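Local atomic coordinates of protein ppBat (Bacteroides thetaiotaomicron VPI-5482, PDB entry 3CNE), a protein that binds flavin derivatives such as lumichrome, riboflavin, FMN and FAD as a homodimer, may store flavin, and appears to lack proteolytic or chaperone activity. Residues V34-D39 and L51-V56; V7-P12 and K41-N46. All coordinates share one frame; numbering follows the deposited sequence.

How the interactions relate
Interactions 1 and 2 lie about 6 Å apart, centre to centre, on the same side of the subunit, and interlock along the chain: 7-12 comes first, then 34-39, 41-46 and 51-56. Strands 4-9 and 31-36 are parallel neighbours in the main sheet of the DJ-1/PfpI fold, and the short strand 55-56 continues it beyond 31-36. Between 31-36 and 55-56 the chain makes an antiparallel excursion, 42-44 with 50-52. Interaction 1 brings its return into the main sheet, whereas interaction 2 packs its outgoing strand on the end of strand 4-9 and the loop that follows. Both reach the second subunit, Leu51 and Ile52 by strand pairing, Thr45 and Asn46 by packing.

Interaction 1: V34-D39 and L51-V56; sequences VFAVSD and LIVDDV
Strand 55-56 joins the main sheet in parallel at the end of strand 31-36, pairing Phe35 with Asp55 and Ala36 with Val56. A nearly straight backbone link runs from Ala36 N to Asp55 O, 2.7 Å long and in the carbonyl plane. One residue back, Val34 O takes Asp54 N at 2.9 Å and, weakly, Asp55 N, so a single carbonyl grips the turn into the strand. Asp54, its CG anti to its own carbonyl carbon, folds its carboxylate back beside the chain; the anti lone pair of OD2 receives Val34 N at 2.8 Å, nearly straight at 169°. Val53 divides its methyls between two partners: CG1 meets Val34 CG1 at 3.7 Å, the two side chains crossing at about a right angle, while CG2, in the crowded position between N and carbonyl carbon, lies 3.6 Å from Ala36 CB. Val34 reaches this place because its CG1 is anti to the backbone N (chi1 -173°). Phe35 and Asp55 share a face of the sheet and point the same way, ring and carboxylate turned only 19° apart. Phe35 CD1 lies 3.8 Å from Asp55 CB, and the ring presents its edge to Val56 O. Asp55 OD1 is held by Asn59 and weakly by Val56 N, and OD2 has Lys33 as a long, weak ion partner. The Asp54 carboxylate thus serves Val34 N as a backbone carbonyl would in regular parallel pairing, consistent with the pairing starting at Phe35 and Asp55, and its charge is probably tempered by this N-H, with Val34, Ala36 and Val53 packed alongside.

Interaction 2: V7-P12 and K41-N46; sequences VLAVNP and KEIKTN
In this DJ-1/PfpI fold the loop leaving parallel strand 4-9 packs against strand 42-44 of a two-stranded antiparallel sheet, and the side chain of Asn11 joins the two. Asn11 CB lies against Ile43 CG2, 3.7 Å away. With CG anti to the backbone N (chi1 -178°), the amide extends past Ile43 in the opposite direction, and CG comes as near to Ile43 CB. At the tip, Asn11 OD1 accepts Lys44 N at 2.7 Å and 164°, the donor standing 42° out of the carbonyl plane and thus off the lone pair. Asn11 ND2 lies 4.1 Å from Ile43 CA, with no close polar partner in 41-46; the side chain also packs on Ser38. Ile43 completes the apolar part: CG1 takes the crowded position between N and carbonyl carbon and the chain then runs extended, so that CD1 reaches Ala9 CB, 3.6 Å away. Ile43 also packs on Ala36 and Leu51. Beyond Asn11 a cis peptide leads into Pro12, whose CB touches OD1 of Asn46, the side chains crossing at about a right angle. Asn46 OD1 accepts a hydrogen bond from Asp76 N, and its side chain lies about 7 Å from the bound zinc. Pro12 CA makes a CA-H...O contact with Lys44 O, 3.1 Å between carbon and oxygen.

Interaction 1: V34-D39 and L51-V56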
loop_
_atom_site.group_PDB
_atom_site.type_symbol
_atom_site.label_atom_id
_atom_site.label_comp_id
_atom_site.label_asym_id
_atom_site.label_seq_id
_atom_site.Cartn_x
_atom_site.Cartn_y
_atom_site.Cartn_z
ATOM N N VAL A 34 1.919 9.322 11.596
ATOM C CA VAL A 34 1.766 7.878 11.689
ATOM C C VAL A 34 2.473 7.375 12.955
ATOM O O VAL A 34 3.684 7.599 13.126
ATOM C CB VAL A 34 2.303 7.129 10.403
ATOM C CG1 VAL A 34 1.969 5.639 10.485
ATOM C CG2 VAL A 34 1.715 7.727 9.097
ATOM N N PHE A 35 1.708 6.668 13.793
ATOM C CA PHE A 35 2.155 6.148 15.091
ATOM C C PHE A 35 2.200 4.650 15.060
ATOM O O PHE A 35 1.192 3.992 14.751
ATOM C CB PHE A 35 1.209 6.577 16.254
ATOM C CG PHE A 35 1.136 8.055 16.489
ATOM C CD1 PHE A 35 1.903 8.654 17.498
ATOM C CD2 PHE A 35 0.278 8.855 15.731
ATOM C CE1 PHE A 35 1.837 10.040 17.728
ATOM C CE2 PHE A 35 0.192 10.223 15.946
ATOM C CZ PHE A 35 0.971 10.830 16.977
ATOM N N ALA A 36 3.362 4.095 15.398
ATOM C CA ALA A 36 3.490 2.651 15.532
ATOM C C ALA A 36 2.811 2.142 16.789
ATOM O O ALA A 36 3.058 2.644 17.875
ATOM C CB ALA A 36 4.973 2.228 15.523
ATOM N N VAL A 37 1.958 1.131 16.646
ATOM C CA VAL A 37 1.454 0.421 17.801
ATOM C C VAL A 37 2.504 -0.640 18.134
ATOM O O VAL A 37 2.320 -1.842 17.881
ATOM C CB VAL A 37 0.107 -0.240 17.542
ATOM C CG1 VAL A 37 -0.398 -0.914 18.825
ATOM C CG2 VAL A 37 -0.906 0.844 17.100
ATOM N N SER A 38 3.590 -0.161 18.725
ATOM C CA SER A 38 4.764 -0.977 18.917
ATOM C C SER A 38 5.659 -0.261 19.921
ATOM O O SER A 38 5.331 0.839 20.378
ATOM C CB SER A 38 5.491 -1.219 17.572
ATOM O OG SER A 38 6.495 -2.211 17.742
ATOM N N ASP A 39 6.781 -0.891 20.260
ATOM C CA ASP A 39 7.726 -0.308 21.208
ATOM C C ASP A 39 8.712 0.655 20.541
ATOM O O ASP A 39 9.383 1.445 21.233
ATOM C CB ASP A 39 8.469 -1.437 21.949
ATOM C CG ASP A 39 9.226 -2.360 21.017
ATOM O OD1 ASP A 39 8.631 -2.836 20.020
ATOM O OD2 ASP A 39 10.422 -2.625 21.287
ATOM N N LEU A 51 8.852 -0.519 7.585
ATOM C CA LEU A 51 8.519 0.894 7.596
ATOM C C LEU A 51 9.059 1.543 8.862
ATOM O O LEU A 51 8.996 0.970 9.942
ATOM C CB LEU A 51 6.997 1.108 7.546
ATOM C CG LEU A 51 6.213 0.494 6.378
ATOM C CD1 LEU A 51 4.745 0.741 6.623
ATOM C CD2 LEU A 51 6.628 1.130 5.062
ATOM N N ILE A 52 9.599 2.744 8.716
ATOM C CA ILE A 52 9.911 3.578 9.883
ATOM C C ILE A 52 8.884 4.708 9.866
ATOM O O ILE A 52 8.865 5.537 8.959
ATOM C CB ILE A 52 11.364 4.070 9.879
ATOM C CG1 ILE A 52 12.314 2.861 9.665
ATOM C CG2 ILE A 52 11.686 4.822 11.209
ATOM C CD1 ILE A 52 13.840 3.185 9.805
ATOM N N VAL A 53 8.003 4.707 10.852
ATOM C CA VAL A 53 6.894 5.668 10.887
ATOM C C VAL A 53 7.327 6.887 11.733
ATOM O O VAL A 53 8.517 7.023 12.011
ATOM C CB VAL A 53 5.572 5.019 11.333
ATOM C CG1 VAL A 53 5.203 3.828 10.409
ATOM C CG2 VAL A 53 5.635 4.559 12.828
ATOM N N ASP A 54 6.388 7.769 12.102
ATOM C CA ASP A 54 6.746 9.050 12.704
ATOM C C ASP A 54 7.031 8.957 14.199
ATOM O O ASP A 54 7.825 9.736 14.732
ATOM C CB ASP A 54 5.654 10.100 12.453
ATOM C CG ASP A 54 5.445 10.382 10.945
ATOM O OD1 ASP A 54 6.466 10.494 10.218
ATOM O OD2 ASP A 54 4.281 10.453 10.495
ATOM N N ASP A 55 6.351 8.048 14.887
ATOM C CA ASP A 55 6.407 8.029 16.352
ATOM C C ASP A 55 5.778 6.726 16.830
ATOM O O ASP A 55 5.283 5.920 16.024
ATOM C CB ASP A 55 5.603 9.208 16.890
ATOM C CG ASP A 55 6.123 9.735 18.224
ATOM O OD1 ASP A 55 6.899 9.045 18.940
ATOM O OD2 ASP A 55 5.703 10.842 18.558
ATOM N N VAL A 56 5.797 6.539 18.147
ATOM C CA VAL A 56 5.179 5.389 18.772
ATOM C C VAL A 56 3.898 5.845 19.469
ATOM O O VAL A 56 3.767 7.008 19.816
ATOM C CB VAL A 56 6.112 4.712 19.779
ATOM C CG1 VAL A 56 7.386 4.206 19.100
ATOM C CG2 VAL A 56 6.451 5.642 20.989
#

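Interaction 2: V7-P12 and K41-N46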
loop_
_atom_site.group_PDB
_atom_site.type_symbol
_atom_site.label_atom_id
_atom_site.label_comp_id
_atom_site.label_asym_id
_atom_site.label_seq_id
_atom_site.Cartn_x
_atom_site.Cartn_y
_atom_site.Cartn_z
ATOM N N VAL A 7 -2.732 8.457 12.454
ATOM C CA VAL A 7 -2.776 7.141 11.862
ATOM C C VAL A 7 -2.062 6.125 12.768
ATOM O O VAL A 7 -0.893 6.304 13.116
ATOM C CB VAL A 7 -2.131 7.156 10.460
ATOM C CG1 VAL A 7 -2.237 5.786 9.805
ATOM C CG2 VAL A 7 -2.829 8.221 9.584
ATOM N N LEU A 8 -2.764 5.043 13.111
ATOM C CA LEU A 8 -2.170 3.988 13.930
ATOM C C LEU A 8 -1.829 2.796 13.075
ATOM O O LEU A 8 -2.721 2.214 12.434
ATOM C CB LEU A 8 -3.123 3.572 15.044
ATOM C CG LEU A 8 -3.768 4.656 15.912
ATOM C CD1 LEU A 8 -4.650 3.994 16.976
ATOM C CD2 LEU A 8 -2.732 5.550 16.576
ATOM N N ALA A 9 -0.540 2.454 13.057
ATOM C CA ALA A 9 -0.032 1.316 12.299
ATOM C C ALA A 9 0.402 0.198 13.248
ATOM O O ALA A 9 1.273 0.404 14.103
ATOM C CB ALA A 9 1.128 1.754 11.381
ATOM N N VAL A 10 -0.256 -0.958 13.161
ATOM C CA VAL A 10 0.104 -2.052 14.042
ATOM C C VAL A 10 1.342 -2.751 13.450
ATOM O O VAL A 10 1.811 -2.370 12.400
ATOM C CB VAL A 10 -1.051 -3.030 14.254
ATOM C CG1 VAL A 10 -2.138 -2.345 15.135
ATOM C CG2 VAL A 10 -1.624 -3.561 12.893
ATOM N N ASN A 11 1.869 -3.747 14.135
ATOM C CA ASN A 11 3.099 -4.380 13.670
ATOM C C ASN A 11 2.977 -5.892 13.749
ATOM O O ASN A 11 3.052 -6.459 14.850
ATOM C CB ASN A 11 4.242 -3.886 14.537
ATOM C CG ASN A 11 5.567 -4.436 14.129
ATOM O OD1 ASN A 11 5.761 -4.812 12.989
ATOM N ND2 ASN A 11 6.496 -4.491 15.074
ATOM N N PRO A 12 2.805 -6.576 12.598
ATOM C CA PRO A 12 2.831 -6.090 11.215
ATOM C C PRO A 12 1.520 -5.425 10.784
ATOM O O PRO A 12 0.486 -5.802 11.267
ATOM C CB PRO A 12 3.040 -7.366 10.397
ATOM C CG PRO A 12 2.290 -8.440 11.200
ATOM C CD PRO A 12 2.548 -8.030 12.685
ATOM N N LYS A 41 9.419 2.953 16.495
ATOM C CA LYS A 41 8.870 3.475 15.231
ATOM C C LYS A 41 8.987 2.511 14.051
ATOM O O LYS A 41 8.392 2.744 12.976
ATOM C CB LYS A 41 9.658 4.720 14.814
ATOM C CG LYS A 41 9.531 5.869 15.687
ATOM C CD LYS A 41 9.992 7.132 14.982
ATOM C CE LYS A 41 11.502 7.299 14.959
ATOM N NZ LYS A 41 11.831 8.658 14.375
ATOM N N GLU A 42 9.822 1.487 14.210
ATOM C CA GLU A 42 10.134 0.574 13.123
ATOM C C GLU A 42 9.165 -0.608 13.173
ATOM O O GLU A 42 9.085 -1.306 14.196
ATOM C CB GLU A 42 11.583 0.085 13.233
ATOM C CG GLU A 42 11.953 -0.792 12.068
ATOM C CD GLU A 42 13.345 -1.381 12.159
ATOM O OE1 GLU A 42 14.329 -0.617 12.321
ATOM O OE2 GLU A 42 13.434 -2.621 12.033
ATOM N N ILE A 43 8.394 -0.806 12.103
ATOM C CA ILE A 43 7.367 -1.870 12.075
ATOM C C ILE A 43 7.524 -2.683 10.799
ATOM O O ILE A 43 8.259 -2.291 9.938
ATOM C CB ILE A 43 5.900 -1.309 12.127
ATOM C CG1 ILE A 43 5.594 -0.454 10.874
ATOM C CG2 ILE A 43 5.613 -0.578 13.481
ATOM C CD1 ILE A 43 4.118 -0.067 10.715
ATOM N N LYS A 44 6.839 -3.813 10.688
ATOM C CA LYS A 44 6.871 -4.595 9.462
ATOM C C LYS A 44 5.533 -4.517 8.809
ATOM O O LYS A 44 4.561 -4.166 9.473
ATOM C CB LYS A 44 7.192 -6.043 9.760
ATOM C CG LYS A 44 8.665 -6.338 9.678
ATOM C CD LYS A 44 9.385 -6.080 10.982
ATOM C CE LYS A 44 10.774 -6.753 10.944
ATOM N NZ LYS A 44 11.176 -7.228 12.321
ATOM N N THR A 45 5.473 -4.832 7.512
ATOM C CA THR A 45 4.191 -5.029 6.857
ATOM C C THR A 45 3.932 -6.513 6.894
ATOM O O THR A 45 4.873 -7.297 7.085
ATOM C CB THR A 45 4.193 -4.525 5.432
ATOM O OG1 THR A 45 5.211 -5.200 4.658
ATOM C CG2 THR A 45 4.525 -2.993 5.449
ATOM N N ASN A 46 2.701 -6.917 6.661
ATOM C CA ASN A 46 2.364 -8.355 6.562
ATOM C C ASN A 46 3.282 -8.981 5.509
ATOM O O ASN A 46 3.760 -10.098 5.672
ATOM C CB ASN A 46 0.930 -8.551 6.082
ATOM C CG ASN A 46 -0.112 -8.122 7.103
ATOM O OD1 ASN A 46 0.201 -7.843 8.256
ATOM N ND2 ASN A 46 -1.362 -8.116 6.683
#